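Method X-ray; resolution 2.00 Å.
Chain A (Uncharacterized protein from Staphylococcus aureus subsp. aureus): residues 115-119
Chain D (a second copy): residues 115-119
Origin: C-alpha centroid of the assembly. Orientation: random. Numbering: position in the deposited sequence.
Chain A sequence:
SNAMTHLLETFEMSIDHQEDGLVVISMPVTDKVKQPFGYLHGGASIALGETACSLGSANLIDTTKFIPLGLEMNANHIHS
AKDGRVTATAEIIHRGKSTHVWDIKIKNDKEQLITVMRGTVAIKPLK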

ATOM      1  N   THR A 115     -13.227   0.726  -6.527  1.00 23.48           N
ATOM      2  CA  THR A 115     -11.851   0.532  -6.065  1.00 21.93           C
ATOM      3  C   THR A 115     -11.034   1.779  -6.317  1.00 22.10           C
ATOM      4  O   THR A 115     -11.079   2.332  -7.399  1.00 29.72           O
ATOM      5  CB  THR A 115     -11.185  -0.674  -6.788  1.00 29.18           C
ATOM      6  OG1 THR A 115     -11.852  -1.882  -6.415  1.00 31.68           O
ATOM      7  CG2 THR A 115      -9.693  -0.797  -6.429  1.00 27.88           C
ATOM      8  N   VAL A 116     -10.257   2.213  -5.334  1.00 26.53           N
ATOM      9  CA  VAL A 116      -9.314   3.295  -5.566  1.00 22.84           C
ATOM     10  C   VAL A 116      -7.899   2.723  -5.406  1.00 25.87           C
ATOM     11  O   VAL A 116      -7.632   1.910  -4.530  1.00 22.46           O
ATOM     12  CB  VAL A 116      -9.581   4.485  -4.609  1.00 29.37           C
ATOM     13  CG1 VAL A 116      -9.522   4.035  -3.166  1.00 22.46           C
ATOM     14  CG2 VAL A 116      -8.616   5.597  -4.848  1.00 31.19           C
ATOM     15  N   MET A 117      -6.996   3.151  -6.271  1.00 21.72           N
ATOM     16  CA  MET A 117      -5.734   2.464  -6.440  1.00 25.87           C
ATOM     17  C   MET A 117      -4.596   3.434  -6.686  1.00 21.61           C
ATOM     18  O   MET A 117      -4.796   4.457  -7.330  1.00 19.34           O
ATOM     19  CB  MET A 117      -5.912   1.519  -7.632  1.00 30.48           C
ATOM     20  CG  MET A 117      -4.893   0.492  -7.903  1.00 42.26           C
ATOM     21  SD  MET A 117      -5.610  -0.703  -9.077  1.00 30.23           S
ATOM     22  CE  MET A 117      -4.073  -1.466  -9.579  1.00 32.31           C
ATOM     23  N   ARG A 118      -3.390   3.088  -6.253  1.00 22.86           N
ATOM     24  CA  ARG A 118      -2.211   3.807  -6.708  1.00 21.85           C
ATOM     25  C   ARG A 118      -1.185   2.800  -7.230  1.00 19.91           C
ATOM     26  O   ARG A 118      -0.974   1.732  -6.624  1.00 20.63           O
ATOM     27  CB  ARG A 118      -1.614   4.672  -5.598  1.00 23.39           C
ATOM     28  CG  ARG A 118      -0.646   5.745  -6.100  1.00 28.37           C
ATOM     29  CD  ARG A 118      -0.217   6.723  -4.993  1.00 26.91           C
ATOM     30  NE  ARG A 118       0.548   6.039  -3.957  1.00 35.31           N
ATOM     31  CZ  ARG A 118       0.069   5.716  -2.755  1.00 37.42           C
ATOM     32  NH1 ARG A 118      -1.180   6.032  -2.422  1.00 33.35           N
ATOM     33  NH2 ARG A 118       0.832   5.056  -1.892  1.00 33.99           N
ATOM     34  N   GLY A 119      -0.578   3.120  -8.369  1.00 17.84           N
ATOM     35  CA  GLY A 119       0.378   2.203  -8.982  1.00 23.43           C
ATOM     36  C   GLY A 119       1.713   2.880  -9.265  1.00 25.20           C
ATOM     37  O   GLY A 119       1.771   4.007  -9.717  1.00 23.59           O
TER
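Chain D, residues 115-119: TVMRG

Residues 115-119 of chain D form a β-strand, as do the same residues of chain A, and in both copies the strand runs on beyond the stretch at either end. The phi/psi pairs of chain D, from -144/137 at Thr D115 to -128/136 at Gly D119, are extended and nearly repeat those of chain A. The N-to-C directions differ by 148°, with a signed crossing angle of -148°, so chain D runs roughly antiparallel to chain A but noticeably skewed. The axes come no closer than 8.9 Å, and no hydrogen bond links the two stretches; the strands therefore face each other through side chains rather than pairing as neighbours in one sheet. The closest CA atoms are those of Arg A118 and Arg D118, 8.5 Å apart, which sets the register.

Side-chain direction follows the alternation expected of a strand. The CA-to-CB bonds of Val D116 and Arg D118 point toward chain A, that of Met D117 points away, and chain A repeats the pattern. Thr D115 and Gly D119 take no part in the contact. Of the 269 Å² buried in total, the two arginines account for 90 Å² (Arg D118) and 89 Å² (Arg A118).

The apolar contacts are reciprocal. CD of Arg D118 lies 3.7 Å from CG1 of Val A116, and CD of Arg A118 lies 3.8 Å from CG2 of Val D116. The valine rotamers differ, with chi1 57° (p) at Val A116 and -74° (m) at Val D116. Both methyls of Val A116 lie near CD of Arg D118, CG2 at 4.1 Å, whereas CG1 of Val D116 stays 5.7 Å from CD of Arg A118. The arginines, by contrast, share one conformation, t, t, p through chi3 with chi4 at -104°, which carries each guanidinium across to the opposing backbone.

There the polar contacts are close but not hydrogen-bonded. Val A116 O lies over one face of the Arg D118 guanidinium, and Val D116 O over one face of that of Arg A118. NH1 of Arg D118 is 4.1 Å from C of Met A117, while NH1 of Arg A118 is 3.9 Å from C of Met D117 and 3.7 Å from N of Arg D118. The two NH1 atoms, of Arg A118 and Arg D118, are 3.9 Å apart, a close approach of like charges; both guanidinium groups have hydrogen-bonding partners elsewhere in the structure.

One water bridges the stretches. It accepts a hydrogen bond from Arg A118 NH1 at 2.6 Å and donates a weak one to Met D117 O, with 3.5 Å between that oxygen and the water oxygen.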

ATOM      1  N   THR D 115       4.934  14.072  -1.363  1.00 31.43           N
ATOM      2  CA  THR D 115       4.476  12.742  -0.976  1.00 36.23           C
ATOM      3  C   THR D 115       3.003  12.596  -1.297  1.00 35.05           C
ATOM      4  O   THR D 115       2.247  13.531  -1.084  1.00 39.31           O
ATOM      5  CB  THR D 115       4.724  12.471   0.549  1.00 28.96           C
ATOM      6  OG1 THR D 115       6.135  12.408   0.790  1.00 35.11           O
ATOM      7  CG2 THR D 115       4.106  11.142   1.010  1.00 29.52           C
ATOM      8  N   VAL D 116       2.604  11.455  -1.859  1.00 31.24           N
ATOM      9  CA  VAL D 116       1.168  11.154  -1.959  1.00 26.25           C
ATOM     10  C   VAL D 116       0.803   9.920  -1.151  1.00 38.16           C
ATOM     11  O   VAL D 116       1.534   8.923  -1.158  1.00 34.06           O
ATOM     12  CB  VAL D 116       0.702  10.935  -3.408  1.00 30.53           C
ATOM     13  CG1 VAL D 116       0.644  12.256  -4.139  1.00 44.40           C
ATOM     14  CG2 VAL D 116       1.620   9.961  -4.116  1.00 35.39           C
ATOM     15  N   MET D 117      -0.357   9.976  -0.503  1.00 33.48           N
ATOM     16  CA  MET D 117      -0.767   8.962   0.453  1.00 26.29           C
ATOM     17  C   MET D 117      -2.229   8.592   0.308  1.00 39.88           C
ATOM     18  O   MET D 117      -3.053   9.384  -0.182  1.00 34.29           O
ATOM     19  CB  MET D 117      -0.594   9.423   1.892  1.00 36.88           C
ATOM     20  CG  MET D 117       0.790   9.498   2.416  1.00 43.57           C
ATOM     21  SD  MET D 117       0.631   9.959   4.158  1.00 37.59           S
ATOM     22  CE  MET D 117      -0.192   8.542   4.863  1.00 29.83           C
ATOM     23  N   ARG D 118      -2.546   7.376   0.734  1.00 26.51           N
ATOM     24  CA  ARG D 118      -3.933   7.008   0.970  1.00 31.68           C
ATOM     25  C   ARG D 118      -3.989   6.380   2.357  1.00 27.28           C
ATOM     26  O   ARG D 118      -3.102   5.603   2.748  1.00 46.03           O
ATOM     27  CB  ARG D 118      -4.471   6.050  -0.104  1.00 31.27           C
ATOM     28  CG  ARG D 118      -6.010   6.030  -0.187  1.00 33.23           C
ATOM     29  CD  ARG D 118      -6.494   5.168  -1.360  1.00 33.26           C
ATOM     30  NE  ARG D 118      -6.107   3.781  -1.123  1.00 39.53           N
ATOM     31  CZ  ARG D 118      -5.102   3.154  -1.730  1.00 34.67           C
ATOM     32  NH1 ARG D 118      -4.375   3.777  -2.656  1.00 33.25           N
ATOM     33  NH2 ARG D 118      -4.829   1.892  -1.408  1.00 30.35           N
ATOM     34  N   GLY D 119      -4.998   6.762   3.117  1.00 31.14           N
ATOM     35  CA  GLY D 119      -5.124   6.317   4.486  1.00 31.59           C
ATOM     36  C   GLY D 119      -6.482   5.723   4.751  1.00 32.29           C
ATOM     37  O   GLY D 119      -7.499   6.249   4.319  1.00 33.10           O
TER
HETATM   38  O   HOH W   1      -2.686   7.973  -3.340  1.00 45.38           O